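Local coordinates for protein extracellular invertase (Aspergillus kawachii, PDB 5XH8) that probably hydrolyses sucrose and related beta-fructofuranosides and, with high transfructosylation activity, moves fructosyl groups onto sugar acceptors to build fructooligosaccharides, at residues H45-A50 and K324-T329; Q77-G82 and G144-T149; N105-L110 and L138-D143. All coordinates share one frame; numbering follows the deposited sequence.

Interaction 1: H45-A50 and K324-T329; sequences HYTDPA and KVLPST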
ATOM      1  N   HIS A  45      20.633  -5.912 -12.370  1.00 22.16           N
ATOM      2  CA  HIS A  45      21.486  -6.020 -13.558  1.00 22.64           C
ATOM      3  C   HIS A  45      20.701  -5.705 -14.850  1.00 23.47           C
ATOM      4  O   HIS A  45      19.537  -6.088 -14.971  1.00 25.70           O
ATOM      5  CB  HIS A  45      22.052  -7.434 -13.780  1.00 23.01           C
ATOM      6  CG  HIS A  45      22.661  -8.097 -12.590  1.00 23.37           C
ATOM      7  ND1 HIS A  45      23.460  -7.436 -11.679  1.00 24.32           N
ATOM      8  CD2 HIS A  45      22.670  -9.397 -12.219  1.00 23.20           C
ATOM      9  CE1 HIS A  45      23.879  -8.283 -10.759  1.00 23.50           C
ATOM     10  NE2 HIS A  45      23.430  -9.487 -11.077  1.00 24.77           N
ATOM     11  N   TYR A  46      21.331  -5.045 -15.811  1.00 23.54           N
ATOM     12  CA  TYR A  46      20.702  -4.864 -17.120  1.00 24.73           C
ATOM     13  C   TYR A  46      21.685  -4.450 -18.178  1.00 23.95           C
ATOM     14  O   TYR A  46      22.663  -3.757 -17.892  1.00 24.25           O
ATOM     15  CB  TYR A  46      19.557  -3.836 -17.068  1.00 23.58           C
ATOM     16  CG  TYR A  46      19.968  -2.387 -16.851  1.00 23.51           C
ATOM     17  CD1 TYR A  46      20.303  -1.906 -15.581  1.00 23.23           C
ATOM     18  CD2 TYR A  46      20.004  -1.474 -17.925  1.00 23.48           C
ATOM     19  CE1 TYR A  46      20.647  -0.570 -15.378  1.00 23.38           C
ATOM     20  CE2 TYR A  46      20.344  -0.140 -17.726  1.00 23.52           C
ATOM     21  CZ  TYR A  46      20.671   0.314 -16.450  1.00 24.09           C
ATOM     22  OH  TYR A  46      21.024   1.652 -16.254  1.00 25.12           O
ATOM     23  N   THR A  47      21.407  -4.867 -19.407  1.00 23.88           N
ATOM     24  CA  THR A  47      22.085  -4.330 -20.566  1.00 25.40           C
ATOM     25  C   THR A  47      21.338  -3.091 -21.010  1.00 25.03           C
ATOM     26  O   THR A  47      20.155  -3.157 -21.313  1.00 26.54           O
ATOM     27  CB  THR A  47      22.119  -5.333 -21.729  1.00 25.95           C
ATOM     28  OG1 THR A  47      22.653  -6.580 -21.272  1.00 27.45           O
ATOM     29  CG2 THR A  47      22.962  -4.809 -22.863  1.00 25.66           C
ATOM     30  N   ASP A  48      22.029  -1.969 -21.029  1.00 25.78           N
ATOM     31  CA  ASP A  48      21.489  -0.716 -21.514  1.00 28.65           C
ATOM     32  C   ASP A  48      21.388  -0.783 -23.065  1.00 30.62           C
ATOM     33  O   ASP A  48      22.420  -0.771 -23.735  1.00 29.42           O
ATOM     34  CB  ASP A  48      22.414   0.418 -21.078  1.00 29.48           C
ATOM     35  CG  ASP A  48      21.933   1.793 -21.537  1.00 34.62           C
ATOM     36  OD1 ASP A  48      21.211   1.873 -22.567  1.00 33.63           O
ATOM     37  OD2 ASP A  48      22.256   2.786 -20.830  1.00 37.55           O
ATOM     38  N   PRO A  49      20.158  -0.836 -23.629  1.00 34.48           N
ATOM     39  CA  PRO A  49      20.058  -1.004 -25.095  1.00 37.33           C
ATOM     40  C   PRO A  49      20.725   0.110 -25.908  1.00 37.45           C
ATOM     41  O   PRO A  49      21.270  -0.174 -26.962  1.00 44.01           O
ATOM     42  CB  PRO A  49      18.549  -1.065 -25.360  1.00 35.75           C
ATOM     43  CG  PRO A  49      17.913  -0.436 -24.177  1.00 37.56           C
ATOM     44  CD  PRO A  49      18.828  -0.667 -23.008  1.00 35.66           C
ATOM     45  N   ALA A  50      20.743   1.331 -25.396  1.00 36.51           N
ATOM     46  CA  ALA A  50      21.351   2.444 -26.097  1.00 38.73           C
ATOM     47  C   ALA A  50      22.879   2.364 -26.209  1.00 42.26           C
ATOM     48  O   ALA A  50      23.413   2.795 -27.224  1.00 43.62           O
ATOM     49  CB  ALA A  50      20.962   3.751 -25.435  1.00 38.45           C
ATOM     50  N   LYS A 324      21.099 -12.262 -15.380  1.00 24.95           N
ATOM     51  CA  LYS A 324      20.396 -11.485 -16.375  1.00 25.21           C
ATOM     52  C   LYS A 324      20.798 -11.959 -17.755  1.00 26.29           C
ATOM     53  O   LYS A 324      21.945 -12.343 -17.973  1.00 25.83           O
ATOM     54  CB  LYS A 324      20.759 -10.002 -16.245  1.00 24.42           C
ATOM     55  CG  LYS A 324      19.855  -9.029 -16.985  1.00 24.49           C
ATOM     56  CD  LYS A 324      18.445  -9.002 -16.385  1.00 24.36           C
ATOM     57  CE  LYS A 324      17.591  -7.834 -16.895  1.00 24.56           C
ATOM     58  NZ  LYS A 324      16.264  -7.870 -16.206  1.00 25.02           N
ATOM     59  N   VAL A 325      19.858 -11.858 -18.683  1.00 27.15           N
ATOM     60  CA  VAL A 325      20.121 -12.020 -20.102  1.00 26.81           C
ATOM     61  C   VAL A 325      21.114 -10.973 -20.544  1.00 26.10           C
ATOM     62  O   VAL A 325      20.956  -9.782 -20.256  1.00 26.76           O
ATOM     63  CB  VAL A 325      18.824 -11.856 -20.945  1.00 29.61           C
ATOM     64  CG1 VAL A 325      19.141 -11.853 -22.441  1.00 30.71           C
ATOM     65  CG2 VAL A 325      17.876 -12.990 -20.609  1.00 31.20           C
ATOM     66  N   LEU A 326      22.151 -11.422 -21.242  1.00 25.39           N
ATOM     67  CA  LEU A 326      23.126 -10.517 -21.867  1.00 27.53           C
ATOM     68  C   LEU A 326      23.092 -10.801 -23.366  1.00 28.11           C
ATOM     69  O   LEU A 326      23.511 -11.888 -23.792  1.00 25.96           O
ATOM     70  CB  LEU A 326      24.541 -10.782 -21.300  1.00 27.62           C
ATOM     71  CG  LEU A 326      25.696  -9.967 -21.885  1.00 28.59           C
ATOM     72  CD1 LEU A 326      25.551  -8.477 -21.575  1.00 27.93           C
ATOM     73  CD2 LEU A 326      27.047 -10.503 -21.400  1.00 29.25           C
ATOM     74  N   PRO A 327      22.571  -9.859 -24.165  1.00 30.14           N
ATOM     75  CA  PRO A 327      22.449 -10.214 -25.577  1.00 32.46           C
ATOM     76  C   PRO A 327      23.782 -10.193 -26.335  1.00 31.93           C
ATOM     77  O   PRO A 327      24.722  -9.450 -25.983  1.00 31.44           O
ATOM     78  CB  PRO A 327      21.469  -9.164 -26.128  1.00 30.96           C
ATOM     79  CG  PRO A 327      21.620  -8.006 -25.229  1.00 32.83           C
ATOM     80  CD  PRO A 327      21.944  -8.558 -23.872  1.00 31.19           C
ATOM     81  N   SER A 328      23.811 -10.970 -27.409  1.00 30.97           N
ATOM     82  CA  SER A 328      24.939 -11.001 -28.358  1.00 30.90           C
ATOM     83  C   SER A 328      25.312  -9.623 -28.886  1.00 29.30           C
ATOM     84  O   SER A 328      26.458  -9.394 -29.226  1.00 30.53           O
ATOM     85  CB  SER A 328      24.612 -11.920 -29.548  1.00 31.53           C
ATOM     86  OG  SER A 328      23.641 -11.320 -30.391  1.00 30.96           O
ATOM     87  N   THR A 329      24.347  -8.714 -28.931  1.00 29.17           N
ATOM     88  CA  THR A 329      24.573  -7.339 -29.349  1.00 28.86           C
ATOM     89  C   THR A 329      25.220  -6.436 -28.313  1.00 28.63           C
ATOM     90  O   THR A 329      25.560  -5.291 -28.630  1.00 28.36           O
ATOM     91  CB  THR A 329      23.250  -6.680 -29.714  1.00 31.75           C
ATOM     92  OG1 THR A 329      22.375  -6.725 -28.578  1.00 33.20           O
ATOM     93  CG2 THR A 329      22.602  -7.425 -30.930  1.00 33.87           C
TER
HETATM   94  O   HOH W   1      17.531  -7.031 -13.493  1.00 21.18           O
HETATM   95  O   HOH W   2      19.918  -7.294 -20.180  1.00 26.62           O
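His45 and Thr47 lie opposite Lys324 and Leu326 where strands 37-47 and 318-326 end side by side, their short segments running at only 22° to each other with axes 6.9 Å apart and no hydrogen bond between them. In the GH32 beta-propeller this fits neighbouring blades meeting around the hub, where side chains and water take the place of sheet pairing. At the upstream end the CB atoms of His45 and Lys324 touch at 3.8 Å, and Lys324 CB sits at the edge of the imidazole, near its plane. That ring is held on two sides: NE2 bonds to Ala322 O and ND1 to Gly57 N, which fixes its rotation. Lys324 starts with CG anti to its backbone N, bends at chi2 (67°) and then runs extended past the carbonyl of His45, CE coming within 3.2 Å of His45 O. Its ammonium group continues beyond to Val102 O, in the next group of strands, while water 1 receives a bond from Lys324 NZ and donates to His45 O at 2.7 Å. The buried ammonium group thus has two oxygen partners, Val102 O and the water, which would be expected to stabilise its charge. Farther down, Thr47 and Pro327 meet tip to tip, with Thr47 OG1 3.3 Å from Pro327 CD; the threonine crosses Leu326 at about a right angle, and Leu326 CD1 lies beside the same hydroxyl. Between the two backbones, water 2 takes the N-H of Thr47 at 3.0 Å and donates to Val325 O at 2.7 Å.

Interaction 2: Q77-G82 and G144-T149; sequences QDLNQG and GGSNFT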
ATOM      1  N   GLN A  77      33.533  -0.340 -13.904  1.00 24.99           N
ATOM      2  CA  GLN A  77      33.622   1.065 -13.512  1.00 27.18           C
ATOM      3  C   GLN A  77      32.473   1.366 -12.545  1.00 26.27           C
ATOM      4  O   GLN A  77      31.296   1.155 -12.879  1.00 25.45           O
ATOM      5  CB  GLN A  77      33.452   1.990 -14.730  1.00 30.45           C
ATOM      6  CG  GLN A  77      34.700   2.252 -15.538  1.00 36.36           C
ATOM      7  CD  GLN A  77      35.292   1.013 -16.211  1.00 41.87           C
ATOM      8  OE1 GLN A  77      34.579   0.164 -16.800  1.00 42.17           O
ATOM      9  NE2 GLN A  77      36.630   0.909 -16.147  1.00 43.56           N
ATOM     10  N   ASP A  78      32.794   1.939 -11.395  1.00 24.32           N
ATOM     11  CA  ASP A  78      31.773   2.353 -10.445  1.00 25.14           C
ATOM     12  C   ASP A  78      30.852   3.421 -11.035  1.00 25.78           C
ATOM     13  O   ASP A  78      31.306   4.273 -11.772  1.00 25.34           O
ATOM     14  CB  ASP A  78      32.410   2.917  -9.185  1.00 24.77           C
ATOM     15  CG  ASP A  78      33.127   1.859  -8.387  1.00 24.99           C
ATOM     16  OD1 ASP A  78      32.455   0.903  -7.932  1.00 23.02           O
ATOM     17  OD2 ASP A  78      34.374   1.965  -8.285  1.00 25.69           O
ATOM     18  N   LEU A  79      29.566   3.356 -10.690  1.00 24.73           N
ATOM     19  CA  LEU A  79      28.671   4.489 -10.831  1.00 25.22           C
ATOM     20  C   LEU A  79      28.645   5.198  -9.500  1.00 24.78           C
ATOM     21  O   LEU A  79      28.680   4.543  -8.459  1.00 24.60           O
ATOM     22  CB  LEU A  79      27.278   4.045 -11.288  1.00 24.47           C
ATOM     23  CG  LEU A  79      27.285   3.402 -12.680  1.00 26.36           C
ATOM     24  CD1 LEU A  79      25.992   2.641 -12.960  1.00 26.85           C
ATOM     25  CD2 LEU A  79      27.561   4.409 -13.795  1.00 27.05           C
ATOM     26  N   ASN A  80      28.616   6.532  -9.527  1.00 26.67           N
ATOM     27  CA  ASN A  80      28.567   7.366  -8.301  1.00 29.85           C
ATOM     28  C   ASN A  80      29.648   7.110  -7.298  1.00 30.48           C
ATOM     29  O   ASN A  80      29.394   7.260  -6.096  1.00 31.88           O
ATOM     30  CB  ASN A  80      27.287   7.133  -7.500  1.00 33.40           C
ATOM     31  CG  ASN A  80      26.060   7.277  -8.312  1.00 34.45           C
ATOM     32  OD1 ASN A  80      25.139   6.481  -8.191  1.00 40.01           O
ATOM     33  ND2 ASN A  80      26.022   8.295  -9.134  1.00 35.95           N
ATOM     34  N   GLN A  81      30.813   6.676  -7.754  1.00 29.97           N
ATOM     35  CA  GLN A  81      31.897   6.311  -6.856  1.00 34.05           C
ATOM     36  C   GLN A  81      31.458   5.294  -5.801  1.00 30.52           C
ATOM     37  O   GLN A  81      31.980   5.295  -4.681  1.00 29.37           O
ATOM     38  CB  GLN A  81      32.479   7.568  -6.187  1.00 39.67           C
ATOM     39  CG  GLN A  81      32.699   8.750  -7.128  1.00 45.56           C
ATOM     40  CD  GLN A  81      33.126   9.985  -6.362  1.00 52.18           C
ATOM     41  OE1 GLN A  81      32.334  10.909  -6.156  1.00 56.45           O
ATOM     42  NE2 GLN A  81      34.368   9.985  -5.890  1.00 53.00           N
ATOM     43  N   GLY A  82      30.491   4.440  -6.177  1.00 27.01           N
ATOM     44  CA  GLY A  82      30.013   3.380  -5.342  1.00 25.07           C
ATOM     45  C   GLY A  82      28.796   3.718  -4.525  1.00 22.86           C
ATOM     46  O   GLY A  82      28.215   2.817  -3.966  1.00 23.73           O
ATOM     47  N   GLY A 144      21.460   7.411 -17.230  1.00 24.54           N
ATOM     48  CA  GLY A 144      22.456   6.386 -17.581  1.00 25.18           C
ATOM     49  C   GLY A 144      22.705   5.363 -16.472  1.00 25.86           C
ATOM     50  O   GLY A 144      23.703   4.668 -16.498  1.00 24.56           O
ATOM     51  N   GLY A 145      21.792   5.251 -15.510  1.00 23.57           N
ATOM     52  CA  GLY A 145      21.885   4.239 -14.478  1.00 23.13           C
ATOM     53  C   GLY A 145      22.546   4.609 -13.168  1.00 22.43           C
ATOM     54  O   GLY A 145      22.651   3.769 -12.287  1.00 24.59           O
ATOM     55  N   SER A 146      22.964   5.856 -13.023  1.00 24.48           N
ATOM     56  CA  SER A 146      23.527   6.356 -11.775  1.00 23.30           C
ATOM     57  C   SER A 146      22.484   6.622 -10.690  1.00 23.46           C
ATOM     58  O   SER A 146      22.802   6.501  -9.505  1.00 22.79           O
ATOM     59  CB  SER A 146      24.361   7.602 -12.024  1.00 23.46           C
ATOM     60  OG  SER A 146      25.559   7.246 -12.695  1.00 23.16           O
ATOM     61  N   ASN A 147      21.270   6.992 -11.083  1.00 21.68           N
ATOM     62  CA  ASN A 147      20.169   7.223 -10.142  1.00 23.39           C
ATOM     63  C   ASN A 147      18.896   6.627 -10.703  1.00 23.10           C
ATOM     64  O   ASN A 147      18.537   6.891 -11.836  1.00 22.92           O
ATOM     65  CB  ASN A 147      19.940   8.717  -9.890  1.00 23.19           C
ATOM     66  CG  ASN A 147      21.101   9.355  -9.190  1.00 24.38           C
ATOM     67  OD1 ASN A 147      21.197   9.271  -7.985  1.00 25.29           O
ATOM     68  ND2 ASN A 147      22.026   9.954  -9.947  1.00 24.69           N
ATOM     69  N   PHE A 148      18.231   5.810  -9.899  1.00 23.04           N
ATOM     70  CA  PHE A 148      16.895   5.360 -10.197  1.00 23.06           C
ATOM     71  C   PHE A 148      15.906   6.211  -9.387  1.00 23.67           C
ATOM     72  O   PHE A 148      15.815   6.080  -8.189  1.00 22.85           O
ATOM     73  CB  PHE A 148      16.763   3.858  -9.927  1.00 22.67           C
ATOM     74  CG  PHE A 148      17.294   3.023 -11.056  1.00 23.82           C
ATOM     75  CD1 PHE A 148      18.671   2.839 -11.213  1.00 24.51           C
ATOM     76  CD2 PHE A 148      16.438   2.500 -12.006  1.00 23.23           C
ATOM     77  CE1 PHE A 148      19.175   2.116 -12.284  1.00 24.08           C
ATOM     78  CE2 PHE A 148      16.925   1.764 -13.070  1.00 24.14           C
ATOM     79  CZ  PHE A 148      18.301   1.566 -13.209  1.00 24.60           C
ATOM     80  N   THR A 149      15.206   7.104 -10.080  1.00 22.54           N
ATOM     81  CA  THR A 149      14.237   7.999  -9.487  1.00 22.92           C
ATOM     82  C   THR A 149      12.945   7.251  -9.241  1.00 22.45           C
ATOM     83  O   THR A 149      12.324   6.721 -10.170  1.00 22.30           O
ATOM     84  CB  THR A 149      13.925   9.163 -10.438  1.00 23.94           C
ATOM     85  OG1 THR A 149      15.154   9.660 -10.962  1.00 25.73           O
ATOM     86  CG2 THR A 149      13.154  10.294  -9.703  1.00 23.06           C
TER
HETATM   87  O   HOH W   3      28.088   7.739 -12.068  1.00 24.16           O
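Gly145 and Ser146 meet Leu79 and Asn80 where the loop joining strands 134-140 and 149-150 of one propeller group of strands rests on the turn that follows strand 77-78 of another. That turn is tight: Gly82 N bonds to Leu79 O, and Asn80 and Gln81 both have positive phi, close to a type III' beta turn. Gly144 and Gly145 share a positive phi of their own, and the carbonyl of Gly145 comes against Leu79, Gly145 O lying 3.6 Å from Leu79 CD1. Ser146 follows at the middle of the contact. Its CB and backbone carbonyl face the side-chain amide of Asn80, with Ser146 O 3.6 Å from Asn80 CG. Its OG, anti to the carbonyl carbon (chi1 -71°), passes Leu79 CD2 at 3.6 Å. Asn147 stands at the margin, its ND2 bonded to Asp143 OD2 just before the segment, and Phe148 turns inward onto Leu44, Tyr46 and Val85. At the protein surface a single water closes the contact: water 3 lies 2.7 Å from Ser146 OG and accepts the backbone N-H of the turn, 2.9 Å from Asn80 N.

Interaction 3: N105-L110 and L138-D143; sequences NGINGL and LAVSSD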
ATOM      1  N   ASN A 105      14.263  -1.566 -21.387  1.00 27.44           N
ATOM      2  CA  ASN A 105      13.583  -0.641 -22.258  1.00 29.58           C
ATOM      3  C   ASN A 105      12.158  -0.495 -21.740  1.00 29.50           C
ATOM      4  O   ASN A 105      11.246  -1.159 -22.224  1.00 27.58           O
ATOM      5  CB  ASN A 105      13.613  -1.195 -23.689  1.00 33.25           C
ATOM      6  CG  ASN A 105      13.606  -0.092 -24.726  1.00 40.15           C
ATOM      7  OD1 ASN A 105      12.933   0.917 -24.558  1.00 38.46           O
ATOM      8  ND2 ASN A 105      14.410  -0.257 -25.789  1.00 47.39           N
ATOM      9  N   GLY A 106      11.983   0.350 -20.724  1.00 27.24           N
ATOM     10  CA  GLY A 106      10.729   0.419 -20.000  1.00 27.83           C
ATOM     11  C   GLY A 106       9.998   1.715 -20.240  1.00 27.96           C
ATOM     12  O   GLY A 106       9.844   2.151 -21.393  1.00 29.38           O
ATOM     13  N   ILE A 107       9.579   2.351 -19.148  1.00 26.88           N
ATOM     14  CA  ILE A 107       8.831   3.591 -19.203  1.00 27.27           C
ATOM     15  C   ILE A 107       9.715   4.649 -19.873  1.00 27.75           C
ATOM     16  O   ILE A 107      10.893   4.816 -19.521  1.00 24.63           O
ATOM     17  CB  ILE A 107       8.376   4.049 -17.787  1.00 28.04           C
ATOM     18  CG1 ILE A 107       7.430   3.011 -17.169  1.00 28.06           C
ATOM     19  CG2 ILE A 107       7.723   5.418 -17.864  1.00 28.25           C
ATOM     20  CD1 ILE A 107       7.076   3.238 -15.700  1.00 28.09           C
ATOM     21  N   ASN A 108       9.157   5.339 -20.869  1.00 26.39           N
ATOM     22  CA  ASN A 108       9.899   6.306 -21.683  1.00 25.94           C
ATOM     23  C   ASN A 108      11.178   5.768 -22.313  1.00 25.23           C
ATOM     24  O   ASN A 108      12.097   6.511 -22.549  1.00 26.42           O
ATOM     25  CB  ASN A 108      10.193   7.569 -20.898  1.00 27.95           C
ATOM     26  CG  ASN A 108       8.949   8.398 -20.651  1.00 30.22           C
ATOM     27  OD1 ASN A 108       7.831   7.959 -20.955  1.00 33.48           O
ATOM     28  ND2 ASN A 108       9.128   9.592 -20.079  1.00 28.60           N
ATOM     29  N   GLY A 109      11.230   4.474 -22.589  1.00 24.81           N
ATOM     30  CA  GLY A 109      12.445   3.863 -23.107  1.00 27.45           C
ATOM     31  C   GLY A 109      13.627   3.849 -22.131  1.00 29.78           C
ATOM     32  O   GLY A 109      14.790   3.684 -22.555  1.00 28.73           O
ATOM     33  N   LEU A 110      13.329   4.002 -20.837  1.00 27.21           N
ATOM     34  CA  LEU A 110      14.343   4.073 -19.794  1.00 27.70           C
ATOM     35  C   LEU A 110      14.405   2.779 -18.990  1.00 25.17           C
ATOM     36  O   LEU A 110      13.402   2.064 -18.892  1.00 23.35           O
ATOM     37  CB  LEU A 110      14.035   5.223 -18.852  1.00 28.93           C
ATOM     38  CG  LEU A 110      14.019   6.602 -19.524  1.00 30.31           C
ATOM     39  CD1 LEU A 110      13.467   7.606 -18.547  1.00 33.05           C
ATOM     40  CD2 LEU A 110      15.398   7.006 -19.982  1.00 30.78           C
ATOM     41  N   LEU A 138       8.021   1.039  -8.447  1.00 19.64           N
ATOM     42  CA  LEU A 138       8.775   1.374  -9.661  1.00 19.72           C
ATOM     43  C   LEU A 138       9.672   2.585  -9.486  1.00 19.79           C
ATOM     44  O   LEU A 138       9.322   3.551  -8.794  1.00 18.57           O
ATOM     45  CB  LEU A 138       7.833   1.682 -10.836  1.00 21.25           C
ATOM     46  CG  LEU A 138       6.984   0.527 -11.382  1.00 22.27           C
ATOM     47  CD1 LEU A 138       6.086   1.082 -12.489  1.00 23.14           C
ATOM     48  CD2 LEU A 138       7.827  -0.617 -11.910  1.00 22.83           C
ATOM     49  N   ALA A 139      10.839   2.498 -10.126  1.00 18.55           N
ATOM     50  CA  ALA A 139      11.734   3.607 -10.308  1.00 19.13           C
ATOM     51  C   ALA A 139      12.311   3.540 -11.727  1.00 19.79           C
ATOM     52  O   ALA A 139      12.357   2.480 -12.362  1.00 19.76           O
ATOM     53  CB  ALA A 139      12.852   3.594  -9.280  1.00 19.05           C
ATOM     54  N   VAL A 140      12.734   4.695 -12.203  1.00 20.39           N
ATOM     55  CA  VAL A 140      13.274   4.839 -13.548  1.00 22.68           C
ATOM     56  C   VAL A 140      14.574   5.623 -13.510  1.00 20.60           C
ATOM     57  O   VAL A 140      14.670   6.606 -12.794  1.00 22.85           O
ATOM     58  CB  VAL A 140      12.267   5.609 -14.433  1.00 24.13           C
ATOM     59  CG1 VAL A 140      12.891   5.926 -15.766  1.00 29.50           C
ATOM     60  CG2 VAL A 140      11.026   4.754 -14.631  1.00 24.51           C
ATOM     61  N   SER A 141      15.565   5.204 -14.281  1.00 21.31           N
ATOM     62  CA  SER A 141      16.792   5.993 -14.428  1.00 22.25           C
ATOM     63  C   SER A 141      16.809   6.740 -15.751  1.00 23.48           C
ATOM     64  O   SER A 141      16.846   6.115 -16.807  1.00 24.28           O
ATOM     65  CB  SER A 141      18.057   5.169 -14.337  1.00 22.00           C
ATOM     66  OG  SER A 141      19.178   6.057 -14.501  1.00 23.87           O
ATOM     67  N   SER A 142      16.787   8.065 -15.654  1.00 24.04           N
ATOM     68  CA  SER A 142      16.962   8.952 -16.789  1.00 26.59           C
ATOM     69  C   SER A 142      18.396   9.487 -16.950  1.00 28.08           C
ATOM     70  O   SER A 142      18.624  10.350 -17.800  1.00 29.76           O
ATOM     71  CB  SER A 142      15.997  10.128 -16.658  1.00 26.35           C
ATOM     72  OG  SER A 142      16.179  10.833 -15.450  1.00 25.30           O
ATOM     73  N   ASP A 143      19.372   8.975 -16.186  1.00 26.19           N
ATOM     74  CA  ASP A 143      20.703   9.521 -16.236  1.00 24.38           C
ATOM     75  C   ASP A 143      21.796   8.507 -16.550  1.00 25.76           C
ATOM     76  O   ASP A 143      22.947   8.738 -16.184  1.00 25.12           O
ATOM     77  CB  ASP A 143      21.008  10.270 -14.940  1.00 24.77           C
ATOM     78  CG  ASP A 143      21.184   9.335 -13.725  1.00 23.72           C
ATOM     79  OD1 ASP A 143      20.919   8.095 -13.790  1.00 23.78           O
ATOM     80  OD2 ASP A 143      21.595   9.871 -12.687  1.00 23.53           O
TER
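Leu110 and Ile107 project from the hairpin turn between strands 96-103 and 112-118 onto Val140 and Leu138 of strand 134-140, which lies next to 112-118 in the same antiparallel propeller blade. The turn is wound by backbone bonds from Leu110 N to Ile107 O, from Gly109 N to Gly106 O and from Gly106 N to Leu110 O, and holds the two apolar residues over one face of the blade; Ala139, between their partners, points away. The main bump is Val140 CG1, set anti to its backbone N (chi1 172°). It pushes into the crook of Leu110, 3.4 Å from Leu110 CB and 3.3 Å from Leu110 CD1, tighter than ordinary carbon contact, with the two side chains at about a right angle. The two methyls of Leu110 then lie against the chain beyond the valine: CD2 is 3.6 Å from Ser141 O, and CD1 comes 4.0 Å from Ser142 CB. On its other branch, Val140 CG2 meets the root of Ile107, 4.2 Å from Ile107 CB. The far end of Ile107 reaches past the valine to Leu138, the two CD1 methyls 4.0 Å apart and the side chains crossing obliquely. Phe216 also packs on Ile107. Thr112 OG1 bonds to Ile107 N and to Leu110 O, tying the turn to the strand after it. No hydrogen bond joins the two segments: between them the fit rests on apolar packing of interlocking methyl groups, while the backbone pairing of Ser141 with Pro111 and Ala139 with Leu113 joins the hairpin to the strand.

The contacts nest along the chain: interaction 3 lies inside the loop closed by interaction 2, itself inside that closed by interaction 1. All are on one side of the chain's centre, their own centres about 14 to 17 Å apart. Interactions 1 and 2 both reach the sheet containing strands 37-47 and 77-78. Interaction 2 joins it to the antiparallel sheet 96-103, 112-118, 134-140 and 149-150, within which interaction 3 packs; Thr149 N lies 2.8 Å from Val140 O, a probable hydrogen bond. Tyr46 of interaction 1 packs its ring on Phe148, and Pro49 brushes Asn105 of interaction 3. Together they link neighbouring parts of the propeller that forms the GH32 catalytic domain.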